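Local coordinates for Lmo0325 protein (Listeria monocytogenes EGD-e, PDB 4RYK) that probably binds DNA through an N-terminal helix-turn-helix domain and is a putative transcriptional regulator of the Rgg type, at residues Leu13-Arg18 with Gly40-Lys45; Gly31-Ser36 with Glu54-Arg59; Trp159-Val164 with Glu191-Tyr196. All coordinates share one frame; numbering follows the deposited sequence.

Contact 1 of 3, residues Leu13-Arg18 with Gly40-Lys45; sequences LIREIR and GFEKGK
Helix 10-20 and the last turn of helix 35-42 come closest at R15 and E42, whose CA atoms lie 5.6 Å apart, and the second helix ends in a Schellman motif at G44, with G44 at positive phi (76°), K45 N bonded back to G40 O and G44 N to F41 O. E42 carries the contact. Its CG stands beside the backbone N, anti to the carbonyl carbon, and the chain then runs out extended, so that the carboxylate reaches over to R18 on helix 10-20. That arginine starts with CG anti to its own N and bends at chi3 (72°), which turns the guanidinium side-on to the acid. R18 NE gives a hydrogen bond to E42 OE2 at 2.9 Å and R18 NH2 another to E42 OE1, also 2.9 Å, together a two-pronged salt bridge. Both oxygens accept through their syn lone pairs, and the two flat groups are nearly coplanar, 10° apart. R15 crosses E42 at about a right angle: R15 CB lies 3.6 Å from E42 CD, while the extended chain carries its guanidinium away. Beside the salt bridge, I14 and F41 cross obliquely, I14 CG1 4.0 Å from F41 CZ, and I14 goes on to F53, L57 and I60 of helix 50-60. Outside the pair, Y29 OH bonds to E42 OE2, Q25 NE2 to E42 OE1, and R18 NH1 to L23 O. Each carboxylate oxygen therefore holds two hydrogen bonds, and the buried charges of E42 and R18 are matched at short range, a setting that would probably keep the glutamate ionised and its plane fixed.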
loop_
_atom_site.group_PDB
_atom_site.type_symbol
_atom_site.label_atom_id
_atom_site.label_comp_id
_atom_site.label_asym_id
_atom_site.label_seq_id
_atom_site.Cartn_x
_atom_site.Cartn_y
_atom_site.Cartn_z
ATOM N N LEU A 13 3.273 -21.934 -10.759
ATOM C CA LEU A 13 4.037 -20.905 -10.056
ATOM C C LEU A 13 4.394 -21.335 -8.618
ATOM O O LEU A 13 5.509 -21.096 -8.136
ATOM C CB LEU A 13 3.300 -19.574 -10.063
ATOM C CG LEU A 13 3.968 -18.475 -9.248
ATOM C CD1 LEU A 13 5.397 -18.244 -9.706
ATOM C CD2 LEU A 13 3.187 -17.183 -9.425
ATOM N N ILE A 14 3.448 -21.987 -7.949
ATOM C CA ILE A 14 3.701 -22.476 -6.622
ATOM C C ILE A 14 4.913 -23.412 -6.673
ATOM O O ILE A 14 5.775 -23.330 -5.847
ATOM C CB ILE A 14 2.502 -23.231 -6.021
ATOM C CG1 ILE A 14 1.312 -22.289 -5.718
ATOM C CG2 ILE A 14 2.913 -23.916 -4.720
ATOM C CD1 ILE A 14 1.553 -21.307 -4.579
ATOM N N ARG A 15 4.949 -24.290 -7.660
ATOM C CA ARG A 15 6.057 -25.216 -7.808
ATOM C C ARG A 15 7.389 -24.492 -7.906
ATOM O O ARG A 15 8.342 -24.833 -7.209
ATOM C CB ARG A 15 5.832 -26.093 -9.030
ATOM C CG ARG A 15 7.098 -26.748 -9.568
ATOM C CD ARG A 15 6.858 -27.244 -10.976
ATOM N NE ARG A 15 8.010 -27.977 -11.450
ATOM C CZ ARG A 15 9.125 -27.392 -11.828
ATOM N NH1 ARG A 15 9.235 -26.061 -11.787
ATOM N NH2 ARG A 15 10.103 -28.137 -12.214
ATOM N N GLU A 16 7.434 -23.477 -8.752
ATOM C CA GLU A 16 8.664 -22.721 -8.981
ATOM C C GLU A 16 9.090 -22.019 -7.704
ATOM O O GLU A 16 10.271 -22.015 -7.329
ATOM C CB GLU A 16 8.418 -21.755 -10.121
ATOM C CG GLU A 16 9.394 -20.615 -10.195
ATOM C CD GLU A 16 9.095 -19.679 -11.369
ATOM O OE1 GLU A 16 9.345 -18.445 -11.236
ATOM O OE2 GLU A 16 8.614 -20.185 -12.423
ATOM N N ILE A 17 8.122 -21.439 -6.990
ATOM C CA ILE A 17 8.469 -20.792 -5.741
ATOM C C ILE A 17 8.954 -21.783 -4.685
ATOM O O ILE A 17 9.969 -21.558 -4.012
ATOM C CB ILE A 17 7.302 -19.962 -5.165
ATOM C CG1 ILE A 17 7.001 -18.758 -6.070
ATOM C CG2 ILE A 17 7.669 -19.457 -3.790
ATOM C CD1 ILE A 17 5.607 -18.171 -5.838
ATOM N N ARG A 18 8.202 -22.860 -4.544
ATOM C CA ARG A 18 8.596 -23.946 -3.668
ATOM C C ARG A 18 10.020 -24.410 -3.938
ATOM O O ARG A 18 10.840 -24.503 -3.006
ATOM C CB ARG A 18 7.612 -25.126 -3.799
ATOM C CG ARG A 18 8.043 -26.330 -3.029
ATOM C CD ARG A 18 7.082 -27.484 -3.168
ATOM N NE ARG A 18 7.094 -28.120 -4.472
ATOM C CZ ARG A 18 8.056 -28.907 -4.947
ATOM N NH1 ARG A 18 9.172 -29.123 -4.258
ATOM N NH2 ARG A 18 7.906 -29.454 -6.147
ATOM N N GLY A 40 -0.483 -33.265 -9.522
ATOM C CA GLY A 40 -1.371 -32.711 -10.531
ATOM C C GLY A 40 -1.504 -31.203 -10.486
ATOM O O GLY A 40 -1.412 -30.540 -11.519
ATOM N N PHE A 41 -1.717 -30.658 -9.294
ATOM C CA PHE A 41 -1.844 -29.203 -9.108
ATOM C C PHE A 41 -0.608 -28.504 -9.637
ATOM O O PHE A 41 -0.721 -27.499 -10.319
ATOM C CB PHE A 41 -2.015 -28.915 -7.613
ATOM C CG PHE A 41 -1.892 -27.476 -7.219
ATOM C CD1 PHE A 41 -2.803 -26.523 -7.679
ATOM C CD2 PHE A 41 -0.909 -27.083 -6.310
ATOM C CE1 PHE A 41 -2.706 -25.206 -7.288
ATOM C CE2 PHE A 41 -0.808 -25.761 -5.915
ATOM C CZ PHE A 41 -1.714 -24.818 -6.417
ATOM N N GLU A 42 0.581 -29.035 -9.338
ATOM C CA GLU A 42 1.840 -28.398 -9.781
ATOM C C GLU A 42 2.077 -28.488 -11.292
ATOM O O GLU A 42 2.832 -27.707 -11.835
ATOM C CB GLU A 42 3.037 -28.920 -8.984
ATOM C CG GLU A 42 3.017 -28.431 -7.535
ATOM C CD GLU A 42 4.368 -28.522 -6.836
ATOM O OE1 GLU A 42 5.240 -29.269 -7.318
ATOM O OE2 GLU A 42 4.554 -27.821 -5.817
ATOM N N LYS A 43 1.394 -29.393 -11.971
ATOM C CA LYS A 43 1.411 -29.453 -13.440
ATOM C C LYS A 43 0.269 -28.712 -14.074
ATOM O O LYS A 43 0.113 -28.752 -15.287
ATOM C CB LYS A 43 1.325 -30.905 -13.906
ATOM C CG LYS A 43 2.471 -31.717 -13.359
ATOM C CD LYS A 43 2.462 -33.152 -13.848
ATOM C CE LYS A 43 3.819 -33.778 -13.565
ATOM N NZ LYS A 43 3.827 -35.198 -13.977
ATOM N N GLY A 44 -0.572 -28.076 -13.276
ATOM C CA GLY A 44 -1.735 -27.397 -13.818
ATOM C C GLY A 44 -2.852 -28.336 -14.223
ATOM O O GLY A 44 -3.690 -28.000 -15.038
ATOM N N LYS A 45 -2.886 -29.522 -13.663
ATOM C CA LYS A 45 -3.949 -30.417 -13.998
ATOM C C LYS A 45 -5.104 -30.405 -13.014
ATOM O O LYS A 45 -6.099 -31.057 -13.259
ATOM C CB LYS A 45 -3.397 -31.825 -14.205
ATOM C CG LYS A 45 -2.755 -32.004 -15.576
ATOM C CD LYS A 45 -3.726 -31.552 -16.668
ATOM C CE LYS A 45 -3.427 -32.127 -18.041
ATOM N NZ LYS A 45 -2.701 -31.118 -18.851
#

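Contact 2 of 3, residues Gly31-Ser36 with Glu54-Arg59; sequences GIISRS and EEILKR. With GLC (alpha-D-glucopyranose), chain B.
Apolar packing centres on I32, which sits in the turn before helix 35-42 and points its side chain at helix 50-60. Its CG2 branch, anti to the backbone N, lies 3.9 Å from I56 CG1. I33 adds a looser touch, its CD1 4.4 Å from I56 CD1. Against polar side chains I32 makes only van der Waals contact. The tip, I32 CD1, sits over the centre of one face of the R59 guanidinium, 3.7 Å from R59 CZ, and I32 CG1 slides past E55 with OE1 of that glutamate 3.7 Å away. R59 bends at chi2 (-80°) to bring its flat end there, and R59 NH1 hydrogen-bonds to T30 O, just past helix 25-29, with weaker bonds to V28 O and E27 O. Residues 31-34 belong to the turn of the helix-turn-helix, between helices 25-29 and 35-42, and S34 is the N-cap of the second of these, with OG bonded weakly to Y37 N. Hydrogen bonding to the bound glucose comes from the turn's backbone: G31 N donates to GLC O6 at 2.8 Å, with an N-H...O angle of 166°. Salt bridges run outward from helix 50-60, E54 to R72 and K58 to D79, both of the second subunit.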
loop_
_atom_site.group_PDB
_atom_site.type_symbol
_atom_site.label_atom_id
_atom_site.label_comp_id
_atom_site.label_asym_id
_atom_site.label_seq_id
_atom_site.Cartn_x
_atom_site.Cartn_y
_atom_site.Cartn_z
ATOM N N GLY A 31 -1.052 -32.818 4.911
ATOM C CA GLY A 31 -2.200 -32.383 5.689
ATOM C C GLY A 31 -3.082 -31.409 4.921
ATOM O O GLY A 31 -4.134 -31.017 5.409
ATOM N N ILE A 32 -2.700 -31.013 3.708
ATOM C CA ILE A 32 -3.578 -30.091 2.955
ATOM C C ILE A 32 -4.237 -30.864 1.823
ATOM O O ILE A 32 -5.446 -30.955 1.751
ATOM C CB ILE A 32 -2.790 -28.870 2.418
ATOM C CG1 ILE A 32 -2.246 -28.029 3.580
ATOM C CG2 ILE A 32 -3.655 -27.987 1.527
ATOM C CD1 ILE A 32 -1.161 -27.068 3.172
ATOM N N ILE A 33 -3.410 -31.449 0.963
ATOM C CA ILE A 33 -3.873 -32.328 -0.095
ATOM C C ILE A 33 -2.886 -33.471 -0.275
ATOM O O ILE A 33 -1.723 -33.377 0.108
ATOM C CB ILE A 33 -3.962 -31.606 -1.437
ATOM C CG1 ILE A 33 -2.619 -30.887 -1.770
ATOM C CG2 ILE A 33 -5.124 -30.638 -1.413
ATOM C CD1 ILE A 33 -2.538 -30.310 -3.165
ATOM N N SER A 34 -3.347 -34.511 -0.935
ATOM C CA SER A 34 -2.586 -35.709 -1.069
ATOM C C SER A 34 -1.478 -35.533 -2.068
ATOM O O SER A 34 -1.450 -34.592 -2.882
ATOM C CB SER A 34 -3.478 -36.825 -1.561
ATOM O OG SER A 34 -3.894 -36.505 -2.868
ATOM N N ARG A 35 -0.589 -36.494 -1.998
ATOM C CA ARG A 35 0.571 -36.519 -2.813
ATOM C C ARG A 35 0.238 -36.329 -4.271
ATOM O O ARG A 35 0.746 -35.432 -4.912
ATOM C CB ARG A 35 1.309 -37.847 -2.597
ATOM C CG ARG A 35 2.507 -38.096 -3.524
ATOM C CD ARG A 35 3.767 -37.283 -3.179
ATOM N NE ARG A 35 3.507 -36.174 -2.240
ATOM C CZ ARG A 35 3.325 -34.884 -2.561
ATOM N NH1 ARG A 35 3.389 -34.474 -3.843
ATOM N NH2 ARG A 35 3.061 -33.996 -1.576
ATOM N N SER A 36 -0.622 -37.163 -4.808
ATOM C CA SER A 36 -0.845 -37.109 -6.239
ATOM C C SER A 36 -1.677 -35.915 -6.627
ATOM O O SER A 36 -1.559 -35.399 -7.734
ATOM C CB SER A 36 -1.515 -38.376 -6.717
ATOM O OG SER A 36 -2.620 -38.634 -5.904
ATOM N N GLU A 54 -5.014 -20.957 0.210
ATOM C CA GLU A 54 -4.515 -20.125 1.312
ATOM C C GLU A 54 -3.597 -20.937 2.224
ATOM O O GLU A 54 -2.591 -20.424 2.717
ATOM C CB GLU A 54 -5.648 -19.550 2.169
ATOM C CG GLU A 54 -6.619 -18.597 1.486
ATOM C CD GLU A 54 -7.386 -17.743 2.527
ATOM O OE1 GLU A 54 -8.598 -17.996 2.807
ATOM O OE2 GLU A 54 -6.770 -16.832 3.115
ATOM N N GLU A 55 -3.929 -22.202 2.463
ATOM C CA GLU A 55 -3.083 -23.024 3.352
ATOM C C GLU A 55 -1.751 -23.309 2.693
ATOM O O GLU A 55 -0.703 -23.313 3.353
ATOM C CB GLU A 55 -3.786 -24.323 3.720
ATOM C CG GLU A 55 -5.065 -24.101 4.521
ATOM C CD GLU A 55 -5.879 -25.362 4.683
ATOM O OE1 GLU A 55 -5.306 -26.462 4.820
ATOM O OE2 GLU A 55 -7.124 -25.253 4.694
ATOM N N ILE A 56 -1.773 -23.547 1.389
ATOM C CA ILE A 56 -0.519 -23.820 0.648
ATOM C C ILE A 56 0.365 -22.587 0.652
ATOM O O ILE A 56 1.568 -22.655 0.888
ATOM C CB ILE A 56 -0.834 -24.263 -0.795
ATOM C CG1 ILE A 56 -1.438 -25.670 -0.750
ATOM C CG2 ILE A 56 0.420 -24.226 -1.635
ATOM C CD1 ILE A 56 -2.245 -26.049 -1.983
ATOM N N LEU A 57 -0.241 -21.430 0.417
ATOM C CA LEU A 57 0.519 -20.175 0.444
ATOM C C LEU A 57 1.226 -19.967 1.749
ATOM O O LEU A 57 2.347 -19.423 1.801
ATOM C CB LEU A 57 -0.397 -18.992 0.181
ATOM C CG LEU A 57 -0.793 -18.765 -1.272
ATOM C CD1 LEU A 57 -1.726 -17.553 -1.300
ATOM C CD2 LEU A 57 0.391 -18.566 -2.194
ATOM N N LYS A 58 0.572 -20.369 2.833
ATOM C CA LYS A 58 1.185 -20.249 4.128
ATOM C C LYS A 58 2.404 -21.145 4.239
ATOM O O LYS A 58 3.401 -20.787 4.844
ATOM C CB LYS A 58 0.186 -20.580 5.251
ATOM C CG LYS A 58 0.169 -19.539 6.340
ATOM C CD LYS A 58 -0.341 -20.079 7.691
ATOM C CE LYS A 58 -1.837 -20.352 7.658
ATOM N NZ LYS A 58 -2.564 -19.139 7.183
ATOM N N ARG A 59 2.343 -22.296 3.633
ATOM C CA ARG A 59 3.475 -23.217 3.696
ATOM C C ARG A 59 4.708 -22.741 2.912
ATOM O O ARG A 59 5.834 -23.217 3.158
ATOM C CB ARG A 59 3.038 -24.581 3.187
ATOM C CG ARG A 59 2.035 -25.288 4.072
ATOM C CD ARG A 59 2.738 -25.951 5.241
ATOM N NE ARG A 59 1.763 -26.618 6.059
ATOM C CZ ARG A 59 1.329 -27.845 5.855
ATOM N NH1 ARG A 59 1.777 -28.582 4.856
ATOM N NH2 ARG A 59 0.425 -28.342 6.670
HETATM C C1 GLC B . -5.744 -35.822 2.236
HETATM C C2 GLC B . -6.740 -35.006 3.086
HETATM C C3 GLC B . -6.007 -34.183 4.126
HETATM C C4 GLC B . -5.001 -35.154 4.710
HETATM C C5 GLC B . -3.878 -35.071 3.670
HETATM C C6 GLC B . -2.645 -35.928 3.930
HETATM O O2 GLC B . -7.528 -34.126 2.283
HETATM O O3 GLC B . -6.873 -33.619 5.104
HETATM O O4 GLC B . -4.680 -34.802 6.061
HETATM O O5 GLC B . -4.374 -35.395 2.357
HETATM O O6 GLC B . -1.557 -35.130 3.442
#

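Contact 3 of 3, residues Trp159-Val164 with Glu191-Tyr196; sequences WTLEEV and EKYRYY
W159 opens the first segment in an extended conformation, its indole turned away toward F182, I185 and M186 of helix 176-193. What it offers the second segment is its carbonyl: W159 O lies in the plane of the Y193 ring, at the edge, 3.9 Å from Y193 CE2. A water bridges the same two residues, hydrogen-bonded to Y193 OH at 2.7 Å and weakly to W159 O. T160 is next, at the N-cap position of helix 161-170. Its side chain lies alongside that of Y193, and the tyrosine OH comes to 3.6 Å from T160 CA. T160 N donates to E163 OE1 at 2.8 Å, a hydrogen bond from the cap residue's own backbone into the first turn; K21 NZ of the second subunit hydrogen-bonds to T160 OG1 and makes a salt bridge to E163 OE1. L161 does most of the packing. With CG beside the backbone N (chi1 -63°) and chi2 anti, it splits its two methyls between two rings. L161 CD2 sits squarely over the Y193 ring, 3.8 Å from the centroid and 9° off the normal, a CH-pi contact over the face. L161 CD1 meets the edge of the other ring, in its plane, 3.9 Å from Y196 CE2. F203 of helix 197-216 packs on both L161 and Y193. Y196 itself stacks on F69 of the second subunit and bonds through OH to D65 of that subunit. The start of helix 161-170 is thus packed against the type I turn Y193-Y196 that joins helices 176-193 and 197-216, an arrangement in keeping with the helical, TPR-clan fold assigned to the C-terminal region of Rgg-type regulators.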
loop_
_atom_site.group_PDB
_atom_site.type_symbol
_atom_site.label_atom_id
_atom_site.label_comp_id
_atom_site.label_asym_id
_atom_site.label_seq_id
_atom_site.Cartn_x
_atom_site.Cartn_y
_atom_site.Cartn_z
ATOM N N TRP A 159 -20.889 1.083 1.037
ATOM C CA TRP A 159 -20.040 1.240 -0.141
ATOM C C TRP A 159 -18.798 0.375 0.010
ATOM O O TRP A 159 -18.299 0.211 1.110
ATOM C CB TRP A 159 -19.635 2.672 -0.260
ATOM C CG TRP A 159 -20.674 3.603 -0.796
ATOM C CD1 TRP A 159 -22.008 3.403 -0.895
ATOM C CD2 TRP A 159 -20.446 4.946 -1.209
ATOM N NE1 TRP A 159 -22.640 4.538 -1.397
ATOM C CE2 TRP A 159 -21.701 5.508 -1.559
ATOM C CE3 TRP A 159 -19.309 5.726 -1.327
ATOM C CZ2 TRP A 159 -21.827 6.790 -2.061
ATOM C CZ3 TRP A 159 -19.439 7.022 -1.786
ATOM C CH2 TRP A 159 -20.700 7.540 -2.158
ATOM N N THR A 160 -18.347 -0.220 -1.081
ATOM C CA THR A 160 -16.990 -0.699 -1.169
ATOM C C THR A 160 -16.186 0.366 -1.903
ATOM O O THR A 160 -16.703 1.446 -2.194
ATOM C CB THR A 160 -16.933 -2.037 -1.916
ATOM O OG1 THR A 160 -17.272 -1.820 -3.276
ATOM C CG2 THR A 160 -17.932 -3.028 -1.297
ATOM N N LEU A 161 -14.904 0.113 -2.177
ATOM C CA LEU A 161 -14.097 1.175 -2.772
ATOM C C LEU A 161 -14.532 1.537 -4.181
ATOM O O LEU A 161 -14.294 2.654 -4.635
ATOM C CB LEU A 161 -12.625 0.829 -2.739
ATOM C CG LEU A 161 -12.108 0.685 -1.321
ATOM C CD1 LEU A 161 -10.635 0.311 -1.349
ATOM C CD2 LEU A 161 -12.282 1.926 -0.473
ATOM N N GLU A 162 -15.177 0.617 -4.878
ATOM C CA GLU A 162 -15.739 0.929 -6.192
ATOM C C GLU A 162 -16.648 2.176 -6.134
ATOM O O GLU A 162 -16.570 3.048 -6.977
ATOM C CB GLU A 162 -16.506 -0.292 -6.723
ATOM C CG GLU A 162 -17.233 -0.059 -8.048
ATOM C CD GLU A 162 -16.266 -0.006 -9.214
ATOM O OE1 GLU A 162 -15.066 -0.357 -9.047
ATOM O OE2 GLU A 162 -16.682 0.333 -10.314
ATOM N N GLU A 163 -17.514 2.266 -5.135
ATOM C CA GLU A 163 -18.433 3.396 -5.062
ATOM C C GLU A 163 -17.714 4.647 -4.653
ATOM O O GLU A 163 -18.065 5.737 -5.098
ATOM C CB GLU A 163 -19.591 3.099 -4.107
ATOM C CG GLU A 163 -20.601 2.099 -4.664
ATOM C CD GLU A 163 -20.092 0.648 -4.607
ATOM O OE1 GLU A 163 -19.471 0.247 -3.600
ATOM O OE2 GLU A 163 -20.290 -0.114 -5.570
ATOM N N VAL A 164 -16.675 4.508 -3.840
ATOM C CA VAL A 164 -15.819 5.638 -3.475
ATOM C C VAL A 164 -15.201 6.232 -4.743
ATOM O O VAL A 164 -15.195 7.441 -4.946
ATOM C CB VAL A 164 -14.679 5.245 -2.488
ATOM C CG1 VAL A 164 -13.849 6.429 -2.186
ATOM C CG2 VAL A 164 -15.253 4.752 -1.179
ATOM N N GLU A 191 -14.576 4.816 7.729
ATOM C CA GLU A 191 -14.267 4.398 9.076
ATOM C C GLU A 191 -13.710 2.959 9.138
ATOM O O GLU A 191 -12.924 2.665 9.979
ATOM C CB GLU A 191 -15.530 4.550 9.984
ATOM C CG GLU A 191 -15.858 6.001 10.346
ATOM C CD GLU A 191 -14.780 6.642 11.244
ATOM O OE1 GLU A 191 -14.077 5.887 11.957
ATOM O OE2 GLU A 191 -14.619 7.895 11.246
ATOM N N LYS A 192 -14.158 2.076 8.264
ATOM C CA LYS A 192 -13.577 0.733 8.108
ATOM C C LYS A 192 -12.240 0.807 7.384
ATOM O O LYS A 192 -11.205 0.295 7.840
ATOM C CB LYS A 192 -14.487 -0.128 7.240
ATOM C CG LYS A 192 -15.943 -0.178 7.633
ATOM C CD LYS A 192 -16.073 -0.746 9.033
ATOM C CE LYS A 192 -17.500 -0.655 9.563
ATOM N NZ LYS A 192 -18.381 -1.687 8.946
ATOM N N TYR A 193 -12.257 1.508 6.264
ATOM C CA TYR A 193 -11.176 1.421 5.313
ATOM C C TYR A 193 -9.955 2.285 5.644
ATOM O O TYR A 193 -8.954 2.200 4.955
ATOM C CB TYR A 193 -11.652 1.759 3.899
ATOM C CG TYR A 193 -12.473 0.713 3.208
ATOM C CD1 TYR A 193 -11.893 -0.439 2.732
ATOM C CD2 TYR A 193 -13.851 0.887 2.985
ATOM C CE1 TYR A 193 -12.632 -1.413 2.074
ATOM C CE2 TYR A 193 -14.612 -0.094 2.316
ATOM C CZ TYR A 193 -13.995 -1.231 1.867
ATOM O OH TYR A 193 -14.673 -2.227 1.199
ATOM N N ARG A 194 -10.035 3.122 6.673
ATOM C CA ARG A 194 -8.931 4.023 6.949
ATOM C C ARG A 194 -7.738 3.217 7.449
ATOM O O ARG A 194 -6.647 3.711 7.402
ATOM C CB ARG A 194 -9.290 5.098 7.977
ATOM C CG ARG A 194 -9.775 4.584 9.318
ATOM C CD ARG A 194 -10.402 5.719 10.122
ATOM N NE ARG A 194 -9.335 6.446 10.769
ATOM C CZ ARG A 194 -9.235 6.676 12.065
ATOM N NH1 ARG A 194 -10.186 6.285 12.905
ATOM N NH2 ARG A 194 -8.181 7.338 12.515
ATOM N N TYR A 195 -7.957 2.010 7.932
ATOM C CA TYR A 195 -6.860 1.128 8.298
ATOM C C TYR A 195 -6.406 0.204 7.137
ATOM O O TYR A 195 -5.591 -0.694 7.322
ATOM C CB TYR A 195 -7.208 0.341 9.581
ATOM C CG TYR A 195 -7.619 1.241 10.754
ATOM C CD1 TYR A 195 -8.952 1.616 10.916
ATOM C CD2 TYR A 195 -6.675 1.752 11.661
ATOM C CE1 TYR A 195 -9.356 2.446 11.962
ATOM C CE2 TYR A 195 -7.071 2.567 12.721
ATOM C CZ TYR A 195 -8.418 2.913 12.852
ATOM O OH TYR A 195 -8.874 3.739 13.850
ATOM N N TYR A 196 -6.961 0.391 5.951
ATOM C CA TYR A 196 -6.567 -0.395 4.802
ATOM C C TYR A 196 -5.526 0.463 4.037
ATOM O O TYR A 196 -5.778 1.604 3.653
ATOM C CB TYR A 196 -7.788 -0.733 3.957
ATOM C CG TYR A 196 -7.573 -1.580 2.713
ATOM C CD1 TYR A 196 -6.709 -2.674 2.706
ATOM C CD2 TYR A 196 -8.311 -1.335 1.571
ATOM C CE1 TYR A 196 -6.534 -3.431 1.561
ATOM C CE2 TYR A 196 -8.139 -2.075 0.432
ATOM C CZ TYR A 196 -7.261 -3.126 0.429
ATOM O OH TYR A 196 -7.134 -3.843 -0.736
HETATM O O HOH W 1 -17.038 -2.711 2.386
#

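How the contacts relate
Contacts 1 and 2 belong to one small helical domain, the helix-turn-helix region. Their centres are 11 Å apart, their segments alternate along the chain, and both draw on helix 35-42. They share a core: I14 CD1 packs on L57 CD2 at 3.8 Å, and F41 CE2 lies 4.2 Å from I56 CD1, so helices 10-20, 35-42 and 50-60 close on each other. Contact 3 comes later, in the Rgg-type C-terminal region, its centre 34 Å from that of contact 1 and 32 Å from that of contact 2. Contacts 2 and 3 both touch the second subunit; at contact 3 that subunit brings its helix-turn-helix region against this chain's C-terminal region, so the two domains meet across the dimer.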